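Local coordinates for coenzyme F420-dependent N(5),N(10)-methenyltetrahydromethanopterin reductase-related protein (Desulfurobacterium thermolithotrophum DSM 11699, PDB 6HUY), which binds the iron-guanylylpyridinol (FeGP) cofactor as HmdII, a paralogue of the [Fe]-hydrogenase Hmd, and probably binds methenyl-tetrahydrofolate, at the interface of chains B and A. Coordinates in Å, arbitrary orientation; residue numbers count along the deposited sequence, not the author numbering. Chains: chain A, Coenzyme F420-dependent N(5),N(10)-methenyltetrahydromethanopterin reductase-related protein; chain B, Coenzyme F420-dependent N(5),N(10)-methenyltetrahydromethanopterin reductase-related protein.

Contact 1: the interface of chains B and A. Residues chain B 233-234, 236-237, 240; chain A 91, 250, 347, 351-352, 354.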
ATOM      1  N   SER B 233      12.124   1.134  12.759  1.00 46.60           N
ATOM      2  CA  SER B 233      10.876   0.448  13.086  1.00 46.13           C
ATOM      3  C   SER B 233       9.679   1.391  12.990  1.00 43.16           C
ATOM      4  O   SER B 233       8.639   1.038  12.426  1.00 42.02           O
ATOM      5  CB  SER B 233      10.975  -0.148  14.491  1.00 46.17           C
ATOM      6  OG  SER B 233      11.527   0.806  15.388  1.00 47.92           O
ATOM      7  N   MET B 234       9.799   2.587  13.570  1.00 45.14           N
ATOM      8  CA  MET B 234       8.720   3.572  13.500  1.00 48.12           C
ATOM      9  C   MET B 234       8.446   3.973  12.053  1.00 44.88           C
ATOM     10  O   MET B 234       7.288   4.065  11.624  1.00 41.89           O
ATOM     11  CB  MET B 234       9.099   4.786  14.356  1.00 53.23           C
ATOM     12  CG  MET B 234       8.038   5.879  14.490  1.00 56.40           C
ATOM     13  SD  MET B 234       8.166   6.823  16.047  1.00 57.33           S
ATOM     14  CE  MET B 234       9.816   7.412  15.903  1.00 58.85           C
ATOM     15  N   GLU B 236       9.007   2.121   9.345  1.00 41.05           N
ATOM     16  CA  GLU B 236       8.337   1.009   8.671  1.00 39.56           C
ATOM     17  C   GLU B 236       6.916   0.828   9.190  1.00 39.05           C
ATOM     18  O   GLU B 236       5.981   0.622   8.405  1.00 36.70           O
ATOM     19  CB  GLU B 236       9.139  -0.284   8.847  1.00 38.36           C
ATOM     20  CG  GLU B 236      10.399  -0.338   8.013  1.00 38.31           C
ATOM     21  CD  GLU B 236      11.131  -1.654   8.143  1.00 39.47           C
ATOM     22  OE1 GLU B 236      10.716  -2.494   8.959  1.00 35.93           O
ATOM     23  OE2 GLU B 236      12.139  -1.838   7.427  1.00 44.32           O
ATOM     24  N   PHE B 237       6.732   0.924  10.502  1.00 41.03           N
ATOM     25  CA  PHE B 237       5.396   0.810  11.075  1.00 40.34           C
ATOM     26  C   PHE B 237       4.432   1.803  10.431  1.00 40.58           C
ATOM     27  O   PHE B 237       3.295   1.451  10.095  1.00 41.83           O
ATOM     28  CB  PHE B 237       5.497   1.032  12.581  1.00 40.65           C
ATOM     29  CG  PHE B 237       4.190   0.955  13.327  1.00 39.43           C
ATOM     30  CD1 PHE B 237       3.434   2.098  13.548  1.00 40.05           C
ATOM     31  CD2 PHE B 237       3.753  -0.244  13.865  1.00 38.67           C
ATOM     32  CE1 PHE B 237       2.252   2.045  14.265  1.00 43.26           C
ATOM     33  CE2 PHE B 237       2.572  -0.312  14.583  1.00 42.03           C
ATOM     34  CZ  PHE B 237       1.814   0.836  14.782  1.00 44.30           C
ATOM     35  N   ALA B 240       3.720   0.962   6.515  1.00 32.72           N
ATOM     36  CA  ALA B 240       2.867  -0.202   6.305  1.00 34.14           C
ATOM     37  C   ALA B 240       1.431   0.102   6.680  1.00 35.25           C
ATOM     38  O   ALA B 240       0.491  -0.267   5.961  1.00 35.13           O
ATOM     39  CB  ALA B 240       3.402  -1.375   7.137  1.00 36.61           C
TER
ATOM     40  N   PHE A  91       6.668   5.493  21.207  1.00 47.06           N
ATOM     41  CA  PHE A  91       6.332   4.330  20.389  1.00 44.10           C
ATOM     42  C   PHE A  91       7.138   3.111  20.804  1.00 44.68           C
ATOM     43  O   PHE A  91       6.633   1.984  20.804  1.00 41.14           O
ATOM     44  CB  PHE A  91       6.603   4.677  18.916  1.00 42.74           C
ATOM     45  CG  PHE A  91       6.602   3.501  17.981  1.00 42.27           C
ATOM     46  CD1 PHE A  91       7.781   2.826  17.685  1.00 43.74           C
ATOM     47  CD2 PHE A  91       5.428   3.105  17.353  1.00 39.47           C
ATOM     48  CE1 PHE A  91       7.779   1.749  16.809  1.00 44.97           C
ATOM     49  CE2 PHE A  91       5.420   2.039  16.472  1.00 37.83           C
ATOM     50  CZ  PHE A  91       6.596   1.362  16.198  1.00 42.26           C
ATOM     51  N   VAL A 250       6.447  -4.435   3.405  1.00 38.90           N
ATOM     52  CA  VAL A 250       7.129  -3.740   4.496  1.00 40.72           C
ATOM     53  C   VAL A 250       6.788  -4.389   5.836  1.00 38.29           C
ATOM     54  O   VAL A 250       7.668  -4.636   6.662  1.00 38.01           O
ATOM     55  CB  VAL A 250       6.790  -2.237   4.488  1.00 40.65           C
ATOM     56  CG1 VAL A 250       7.294  -1.566   5.761  1.00 38.83           C
ATOM     57  CG2 VAL A 250       7.414  -1.580   3.278  1.00 41.41           C
ATOM     58  N   PHE A 347       1.607  -7.027  14.513  1.00 47.58           N
ATOM     59  CA  PHE A 347       2.128  -6.001  13.625  1.00 44.55           C
ATOM     60  C   PHE A 347       3.130  -5.120  14.362  1.00 43.33           C
ATOM     61  O   PHE A 347       4.255  -4.904  13.894  1.00 42.86           O
ATOM     62  CB  PHE A 347       0.972  -5.181  13.066  1.00 43.61           C
ATOM     63  CG  PHE A 347       1.400  -3.992  12.281  1.00 42.75           C
ATOM     64  CD1 PHE A 347       2.281  -4.127  11.226  1.00 42.86           C
ATOM     65  CD2 PHE A 347       0.916  -2.728  12.593  1.00 42.19           C
ATOM     66  CE1 PHE A 347       2.682  -3.012  10.492  1.00 43.19           C
ATOM     67  CE2 PHE A 347       1.307  -1.608  11.857  1.00 42.09           C
ATOM     68  CZ  PHE A 347       2.190  -1.754  10.809  1.00 41.52           C
ATOM     69  N   VAL A 351       7.349  -5.562  13.675  1.00 48.36           N
ATOM     70  CA  VAL A 351       8.030  -4.419  13.077  1.00 48.75           C
ATOM     71  C   VAL A 351       9.073  -3.859  14.033  1.00 51.46           C
ATOM     72  O   VAL A 351      10.211  -3.582  13.634  1.00 52.51           O
ATOM     73  CB  VAL A 351       7.011  -3.349  12.651  1.00 45.86           C
ATOM     74  CG1 VAL A 351       7.728  -2.097  12.171  1.00 47.92           C
ATOM     75  CG2 VAL A 351       6.114  -3.905  11.550  1.00 42.41           C
ATOM     76  N   SER A 352       8.715  -3.698  15.314  1.00 53.90           N
ATOM     77  CA  SER A 352       9.672  -3.133  16.263  1.00 57.19           C
ATOM     78  C   SER A 352      10.733  -4.145  16.686  1.00 63.26           C
ATOM     79  O   SER A 352      11.864  -3.743  16.987  1.00 63.91           O
ATOM     80  CB  SER A 352       8.960  -2.561  17.496  1.00 56.95           C
ATOM     81  OG  SER A 352       8.079  -3.488  18.089  1.00 57.73           O
ATOM     82  N   ARG A 354      11.868  -6.532  14.637  1.00 72.53           N
ATOM     83  CA  ARG A 354      12.729  -6.731  13.480  1.00 74.19           C
ATOM     84  C   ARG A 354      13.968  -5.847  13.562  1.00 83.70           C
ATOM     85  O   ARG A 354      15.076  -6.286  13.231  1.00 82.38           O
ATOM     86  CB  ARG A 354      11.941  -6.450  12.196  1.00 64.41           C
ATOM     87  CG  ARG A 354      12.778  -6.555  10.934  1.00 62.60           C
ATOM     88  CD  ARG A 354      11.933  -6.681   9.685  1.00 58.18           C
ATOM     89  NE  ARG A 354      11.030  -5.549   9.536  1.00 54.06           N
ATOM     90  CZ  ARG A 354       9.720  -5.639   9.344  1.00 52.22           C
ATOM     91  NH1 ARG A 354       9.001  -4.530   9.226  1.00 49.43           N
ATOM     92  NH2 ARG A 354       9.124  -6.822   9.253  1.00 53.32           N
TER
HETATM   93  O   HOH W   1      11.310  -2.415  11.473  1.00 52.11           O

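Contact 2: the interface of chains B and A. Residues chain B 206, 209-210, 213; chain A 216-217, 220, 239, 242-243, 246.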
ATOM      1  N   GLY B 206      -0.594  -0.451 -13.387  1.00 41.36           N
ATOM      2  CA  GLY B 206      -0.454  -0.005 -12.018  1.00 39.49           C
ATOM      3  C   GLY B 206       0.967   0.207 -11.559  1.00 40.56           C
ATOM      4  O   GLY B 206       1.172   0.663 -10.428  1.00 40.22           O
ATOM      5  N   THR B 209       1.334   3.467  -9.764  1.00 42.81           N
ATOM      6  CA  THR B 209       1.083   3.560  -8.329  1.00 45.19           C
ATOM      7  C   THR B 209       2.137   2.797  -7.529  1.00 40.99           C
ATOM      8  O   THR B 209       2.535   3.233  -6.446  1.00 41.35           O
ATOM      9  CB  THR B 209      -0.323   3.056  -8.012  1.00 48.57           C
ATOM     10  OG1 THR B 209      -1.284   3.870  -8.702  1.00 51.69           O
ATOM     11  CG2 THR B 209      -0.591   3.186  -6.513  1.00 49.33           C
ATOM     12  N   THR B 210       2.605   1.663  -8.047  1.00 38.57           N
ATOM     13  CA  THR B 210       3.618   0.883  -7.342  1.00 38.68           C
ATOM     14  C   THR B 210       4.917   1.664  -7.212  1.00 41.83           C
ATOM     15  O   THR B 210       5.514   1.731  -6.133  1.00 44.44           O
ATOM     16  CB  THR B 210       3.850  -0.432  -8.088  1.00 37.99           C
ATOM     17  OG1 THR B 210       2.594  -1.099  -8.236  1.00 37.48           O
ATOM     18  CG2 THR B 210       4.836  -1.336  -7.363  1.00 36.66           C
ATOM     19  N   ALA B 213       4.424   5.059  -5.003  1.00 41.45           N
ATOM     20  CA  ALA B 213       4.280   4.729  -3.593  1.00 40.64           C
ATOM     21  C   ALA B 213       5.568   4.143  -3.034  1.00 43.39           C
ATOM     22  O   ALA B 213       5.958   4.435  -1.897  1.00 44.97           O
ATOM     23  CB  ALA B 213       3.121   3.761  -3.405  1.00 40.49           C
TER
ATOM     24  N   GLY A 216      -0.180  10.018  -6.111  1.00 39.72           N
ATOM     25  CA  GLY A 216       0.236   9.099  -7.161  1.00 39.15           C
ATOM     26  C   GLY A 216      -0.921   8.273  -7.687  1.00 38.90           C
ATOM     27  O   GLY A 216      -1.037   8.034  -8.891  1.00 38.31           O
ATOM     28  N   ALA A 217      -1.787   7.815  -6.783  1.00 40.10           N
ATOM     29  CA  ALA A 217      -2.998   7.119  -7.194  1.00 39.24           C
ATOM     30  C   ALA A 217      -3.855   8.003  -8.090  1.00 41.76           C
ATOM     31  O   ALA A 217      -4.359   7.550  -9.125  1.00 43.87           O
ATOM     32  CB  ALA A 217      -3.776   6.672  -5.951  1.00 35.76           C
ATOM     33  N   TYR A 220      -2.197   8.315 -11.632  1.00 44.26           N
ATOM     34  CA  TYR A 220      -2.527   7.108 -12.376  1.00 44.15           C
ATOM     35  C   TYR A 220      -3.981   7.123 -12.837  1.00 46.33           C
ATOM     36  O   TYR A 220      -4.281   6.794 -13.993  1.00 47.24           O
ATOM     37  CB  TYR A 220      -2.241   5.880 -11.512  1.00 43.65           C
ATOM     38  CG  TYR A 220      -2.847   4.613 -12.047  1.00 43.96           C
ATOM     39  CD1 TYR A 220      -2.514   4.141 -13.302  1.00 47.14           C
ATOM     40  CD2 TYR A 220      -3.764   3.899 -11.301  1.00 42.73           C
ATOM     41  CE1 TYR A 220      -3.084   2.985 -13.803  1.00 47.14           C
ATOM     42  CE2 TYR A 220      -4.341   2.759 -11.792  1.00 43.29           C
ATOM     43  CZ  TYR A 220      -3.998   2.305 -13.040  1.00 45.04           C
ATOM     44  OH  TYR A 220      -4.570   1.161 -13.530  1.00 46.36           O
ATOM     45  N   ILE A 239      -4.819   0.301  -8.223  1.00 39.77           N
ATOM     46  CA  ILE A 239      -4.407   1.173  -7.132  1.00 39.50           C
ATOM     47  C   ILE A 239      -4.369   0.387  -5.834  1.00 38.10           C
ATOM     48  O   ILE A 239      -3.387   0.431  -5.088  1.00 33.76           O
ATOM     49  CB  ILE A 239      -5.350   2.384  -7.026  1.00 39.49           C
ATOM     50  CG1 ILE A 239      -5.090   3.367  -8.169  1.00 42.10           C
ATOM     51  CG2 ILE A 239      -5.186   3.091  -5.689  1.00 36.52           C
ATOM     52  CD1 ILE A 239      -6.231   4.372  -8.367  1.00 42.14           C
ATOM     53  N   SER A 242      -1.440  -2.244  -5.745  1.00 35.99           N
ATOM     54  CA  SER A 242      -0.118  -1.640  -5.585  1.00 36.79           C
ATOM     55  C   SER A 242       0.156  -1.292  -4.132  1.00 37.29           C
ATOM     56  O   SER A 242       1.225  -1.603  -3.595  1.00 37.01           O
ATOM     57  CB  SER A 242       0.009  -0.379  -6.450  1.00 36.59           C
ATOM     58  OG  SER A 242      -0.138  -0.688  -7.819  1.00 37.83           O
ATOM     59  N   LEU A 243      -0.796  -0.620  -3.485  1.00 38.65           N
ATOM     60  CA  LEU A 243      -0.556  -0.105  -2.144  1.00 40.91           C
ATOM     61  C   LEU A 243      -0.620  -1.212  -1.103  1.00 38.56           C
ATOM     62  O   LEU A 243       0.140  -1.184  -0.128  1.00 36.33           O
ATOM     63  CB  LEU A 243      -1.560   1.005  -1.822  1.00 40.95           C
ATOM     64  CG  LEU A 243      -1.609   2.164  -2.827  1.00 42.27           C
ATOM     65  CD1 LEU A 243      -2.655   3.191  -2.412  1.00 42.29           C
ATOM     66  CD2 LEU A 243      -0.248   2.845  -2.974  1.00 43.05           C
ATOM     67  N   ILE A 246       2.812  -3.071  -1.299  1.00 36.07           N
ATOM     68  CA  ILE A 246       3.906  -2.375  -0.630  1.00 37.46           C
ATOM     69  C   ILE A 246       3.747  -2.458   0.884  1.00 34.43           C
ATOM     70  O   ILE A 246       4.718  -2.707   1.609  1.00 31.77           O
ATOM     71  CB  ILE A 246       4.004  -0.923  -1.128  1.00 41.19           C
ATOM     72  CG1 ILE A 246       4.429  -0.922  -2.599  1.00 45.99           C
ATOM     73  CG2 ILE A 246       5.025  -0.128  -0.307  1.00 39.43           C
ATOM     74  CD1 ILE A 246       4.136   0.359  -3.339  1.00 49.85           C
TER

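Contact 3: the interface of chains B and A. Residues chain B 318-319, 323; chain A 320, 323-324, 327, 339-340, 343.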
ATOM      1  N   ALA B 318      -6.477  -3.423   9.489  1.00 34.80           N
ATOM      2  CA  ALA B 318      -6.142  -4.810   9.824  1.00 35.42           C
ATOM      3  C   ALA B 318      -4.988  -5.291   8.940  1.00 35.65           C
ATOM      4  O   ALA B 318      -5.093  -5.209   7.708  1.00 36.40           O
ATOM      5  CB  ALA B 318      -7.347  -5.730   9.657  1.00 34.07           C
ATOM      6  N   PRO B 319      -3.858  -5.743   9.508  1.00 34.82           N
ATOM      7  CA  PRO B 319      -2.683  -6.026   8.663  1.00 34.55           C
ATOM      8  C   PRO B 319      -2.865  -7.276   7.811  1.00 35.22           C
ATOM      9  O   PRO B 319      -2.943  -8.385   8.346  1.00 29.49           O
ATOM     10  CB  PRO B 319      -1.544  -6.199   9.678  1.00 35.68           C
ATOM     11  CG  PRO B 319      -2.130  -5.908  11.022  1.00 36.13           C
ATOM     12  CD  PRO B 319      -3.598  -5.996  10.932  1.00 34.74           C
ATOM     13  N   LEU B 323      -3.578 -11.526   8.741  1.00 39.63           N
ATOM     14  CA  LEU B 323      -4.839 -12.196   8.460  1.00 38.40           C
ATOM     15  C   LEU B 323      -4.655 -13.331   7.465  1.00 35.83           C
ATOM     16  O   LEU B 323      -5.332 -14.357   7.579  1.00 33.95           O
ATOM     17  CB  LEU B 323      -5.869 -11.203   7.922  1.00 38.69           C
ATOM     18  CG  LEU B 323      -6.213 -10.000   8.789  1.00 41.77           C
ATOM     19  CD1 LEU B 323      -7.155  -9.056   8.004  1.00 44.38           C
ATOM     20  CD2 LEU B 323      -6.824 -10.425  10.073  1.00 42.21           C
TER
ATOM     21  N   SER A 320      -7.386  -6.697   2.839  1.00 35.33           N
ATOM     22  CA  SER A 320      -7.870  -6.909   4.204  1.00 34.77           C
ATOM     23  C   SER A 320      -9.383  -6.948   4.334  1.00 34.97           C
ATOM     24  O   SER A 320      -9.878  -7.766   5.125  1.00 37.08           O
ATOM     25  CB  SER A 320      -7.331  -5.831   5.146  1.00 34.37           C
ATOM     26  OG  SER A 320      -5.960  -6.035   5.345  1.00 39.22           O
ATOM     27  N   LEU A 323     -10.391 -10.470   3.519  1.00 35.50           N
ATOM     28  CA  LEU A 323      -9.959 -11.439   4.520  1.00 34.10           C
ATOM     29  C   LEU A 323     -10.828 -11.352   5.758  1.00 35.43           C
ATOM     30  O   LEU A 323     -11.218 -12.380   6.322  1.00 35.55           O
ATOM     31  CB  LEU A 323      -8.489 -11.220   4.874  1.00 33.31           C
ATOM     32  CG  LEU A 323      -7.482 -11.499   3.762  1.00 35.85           C
ATOM     33  CD1 LEU A 323      -6.109 -10.979   4.143  1.00 34.94           C
ATOM     34  CD2 LEU A 323      -7.391 -13.006   3.446  1.00 38.75           C
ATOM     35  N   VAL A 324     -11.175 -10.130   6.177  1.00 37.38           N
ATOM     36  CA  VAL A 324     -12.048  -9.960   7.333  1.00 38.75           C
ATOM     37  C   VAL A 324     -13.424 -10.556   7.055  1.00 42.71           C
ATOM     38  O   VAL A 324     -13.988 -11.265   7.898  1.00 41.53           O
ATOM     39  CB  VAL A 324     -12.139  -8.475   7.733  1.00 36.36           C
ATOM     40  CG1 VAL A 324     -13.142  -8.268   8.865  1.00 36.21           C
ATOM     41  CG2 VAL A 324     -10.789  -7.989   8.152  1.00 35.87           C
ATOM     42  N   MET A 327     -13.337 -14.327   7.092  1.00 47.75           N
ATOM     43  CA  MET A 327     -13.151 -14.790   8.456  1.00 49.54           C
ATOM     44  C   MET A 327     -14.434 -14.680   9.274  1.00 50.66           C
ATOM     45  O   MET A 327     -14.666 -15.501  10.172  1.00 50.19           O
ATOM     46  CB  MET A 327     -12.036 -13.985   9.099  1.00 52.16           C
ATOM     47  CG  MET A 327     -11.189 -14.793  10.029  1.00 60.09           C
ATOM     48  SD  MET A 327      -9.561 -15.096   9.347  1.00 62.45           S
ATOM     49  CE  MET A 327      -8.959 -13.417   9.418  1.00 60.27           C
ATOM     50  N   ILE A 339      -8.723 -12.450  16.938  1.00 41.93           N
ATOM     51  CA  ILE A 339      -7.764 -12.589  15.845  1.00 40.85           C
ATOM     52  C   ILE A 339      -7.299 -11.215  15.362  1.00 40.47           C
ATOM     53  O   ILE A 339      -6.102 -10.990  15.133  1.00 39.30           O
ATOM     54  CB  ILE A 339      -8.384 -13.429  14.707  1.00 39.96           C
ATOM     55  CG1 ILE A 339      -8.406 -14.909  15.108  1.00 42.58           C
ATOM     56  CG2 ILE A 339      -7.633 -13.245  13.393  1.00 37.56           C
ATOM     57  CD1 ILE A 339      -9.357 -15.746  14.265  1.00 44.34           C
ATOM     58  N   LEU A 340      -8.238 -10.276  15.198  1.00 38.39           N
ATOM     59  CA  LEU A 340      -7.865  -8.918  14.810  1.00 39.66           C
ATOM     60  C   LEU A 340      -6.955  -8.294  15.852  1.00 39.87           C
ATOM     61  O   LEU A 340      -5.972  -7.628  15.512  1.00 38.97           O
ATOM     62  CB  LEU A 340      -9.119  -8.064  14.617  1.00 41.80           C
ATOM     63  CG  LEU A 340     -10.101  -8.533  13.547  1.00 43.64           C
ATOM     64  CD1 LEU A 340     -11.358  -7.668  13.622  1.00 44.92           C
ATOM     65  CD2 LEU A 340      -9.466  -8.498  12.153  1.00 44.61           C
ATOM     66  N   SER A 343      -3.525  -9.769  15.598  1.00 40.82           N
ATOM     67  CA  SER A 343      -2.885  -9.299  14.374  1.00 43.10           C
ATOM     68  C   SER A 343      -2.332  -7.890  14.537  1.00 42.90           C
ATOM     69  O   SER A 343      -1.238  -7.593  14.038  1.00 43.30           O
ATOM     70  CB  SER A 343      -3.877  -9.344  13.214  1.00 41.74           C
ATOM     71  OG  SER A 343      -4.191 -10.685  12.866  1.00 41.37           O
TER

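Contact 1: the interface of chains B and A
B:Phe237 is wedged between A:Phe91 and A:Phe347 where helix 232-262 of chain B, from the Hmd-family helical region, packs against chain A. CG anti to the backbone N (chi1 180°) sets its ring beside its own carbonyl carbon and between the two chain A rings. A:Phe91 comes edge-to-face: the planes lie 64° apart, and A:Phe91 CE2 stands 3.5 Å from B:Phe237 CD1, off-centre over one face. A:Phe347 comes against the opposite face, near the CD2/CE2 rim, its CE2 3.3 Å from B:Phe237 CE2, while its CE1 reaches the methyl of B:Ala240. CB of B:Met234 lies over one face of the A:Phe91 ring near its rim, whereas B:Phe237 meets that ring at its edge. A:Val351 CG1 lies 3.3 Å from the carbonyl O of B:Ser233.

The side around B:Glu236 is more polar and water-lined, though B:Glu236 CB still touches A:Val250 CG1 at 3.8 Å. B:Glu236 OE1 accepts a 2.7 Å hydrogen bond from A:Arg354 NH1, a contact that is also a salt bridge. The acceptor lies near the guanidinium plane, but the donor approaches from above the carboxylate, the two planes being 52° apart. A:Arg354 NE adds a weak bond. Water 1 lies 2.6 Å from B:Glu236 OE1 and also bonds A:Val351 O.

Contact 2: the interface of chains B and A
The side-chain hydroxyls of B:Thr210 and A:Ser242 meet where two helices of the Hmd-family helical region, 207-228 of chain B and 232-262 of chain A, pack across the interface. B:Thr210 OG1 and A:Ser242 OG are 2.8 Å apart in a hydrogen bond that either hydroxyl could donate. Beside it, B:Thr209 turns its two branches to different surroundings: CG2, anti to the backbone N, approaches A:Leu243 CD2 at 3.6 Å and also touches CB of A:Ser242, whereas OG1 lies 3.6 Å from CB of A:Tyr220. The side chain of B:Thr209 runs at about a right angle to both A:Leu243 and A:Tyr220. One turn farther along, B:Ala213 CB touches both A:Leu243 CD2, at 3.5 Å, and the CD1 tip of A:Ile246.

In the next shell, the carbonyl O of B:Gly206, just before helix 207-228, lies 3.2 Å from B:Thr210 OG1. This bond arrives 52° above the carbonyl plane and may help orient the threonine hydroxyl. A:Ser242 OG can make a weak bond to the same carbonyl, but two hydroxyl hydrogens cannot serve all three bonds at once, and the hydroxyls may take turns there. A:Ile239 CG1 lies at the edge of the A:Tyr220 ring, in its plane, and may help hold it; it also borders B:Thr209 OG1.

Contact 3: the interface of chains B and A
CG of B:Leu323 stands anti to its carbonyl carbon (chi1 -58°), and chi2 of 174° then sends CD1 to helix 320-330 of chain A and CD2 into the cleft between it and helix 333-354. B:Leu323 CD1 approaches A:Val324 CG2 at 3.8 Å. B:Leu323 CD2 reaches the terminal methyl of A:Met327, with CE 3.7 Å away, and also touches A:Leu340 CD2 at 3.9 Å. Bends at chi2 and chi3 of A:Met327 carry that methyl back to the leucine.

The site is a hydrophobic socket in the helical C-terminal part of this Hmd-family protein. Helix 320-330 supplies one wall and helix 333-354 the other, and a leucine from helix 320-331 of chain B enters between them. B:Leu323 CB lies 3.8 Å from CD1 of A:Leu323, so the same sequence position from both chains meets here, with the two side chains at an oblique angle. B:Leu323 loses 83 Å² of its surface to chain A, more than any other residue of the patch, which fits its central place.

At the socket's rim the contact becomes polar. A:Ser320 OG, at the start of its helix, donates a 2.6 Å hydrogen bond to the backbone O of B:Ala318, tilted 26° from the carbonyl plane. B:Pro319 rests its CG 3.6 Å from the carbonyl O of A:Ser343. The hydroxyl of A:Ser343 is held within its own chain: A:Ser343 OG donates to A:Ile339 O at 3.0 Å.

Measured between the centres of their C-alpha atoms, contact 1 and contact 2 are about 21 Å apart, contacts 1 and 3 about 17 Å, and contacts 2 and 3 about 22 Å. Helix 232-262 joins the first two: chain B supplies it to contact 1, and chain A supplies it to both. Helix 333-354 of chain A joins contact 1 to contact 3 through different residues. Long helices thus extend from one patch to the next, and the spread of contacts across both chains is consistent with an intertwined homodimer of the Hmd type, although the coordinates alone do not prove the state in solution.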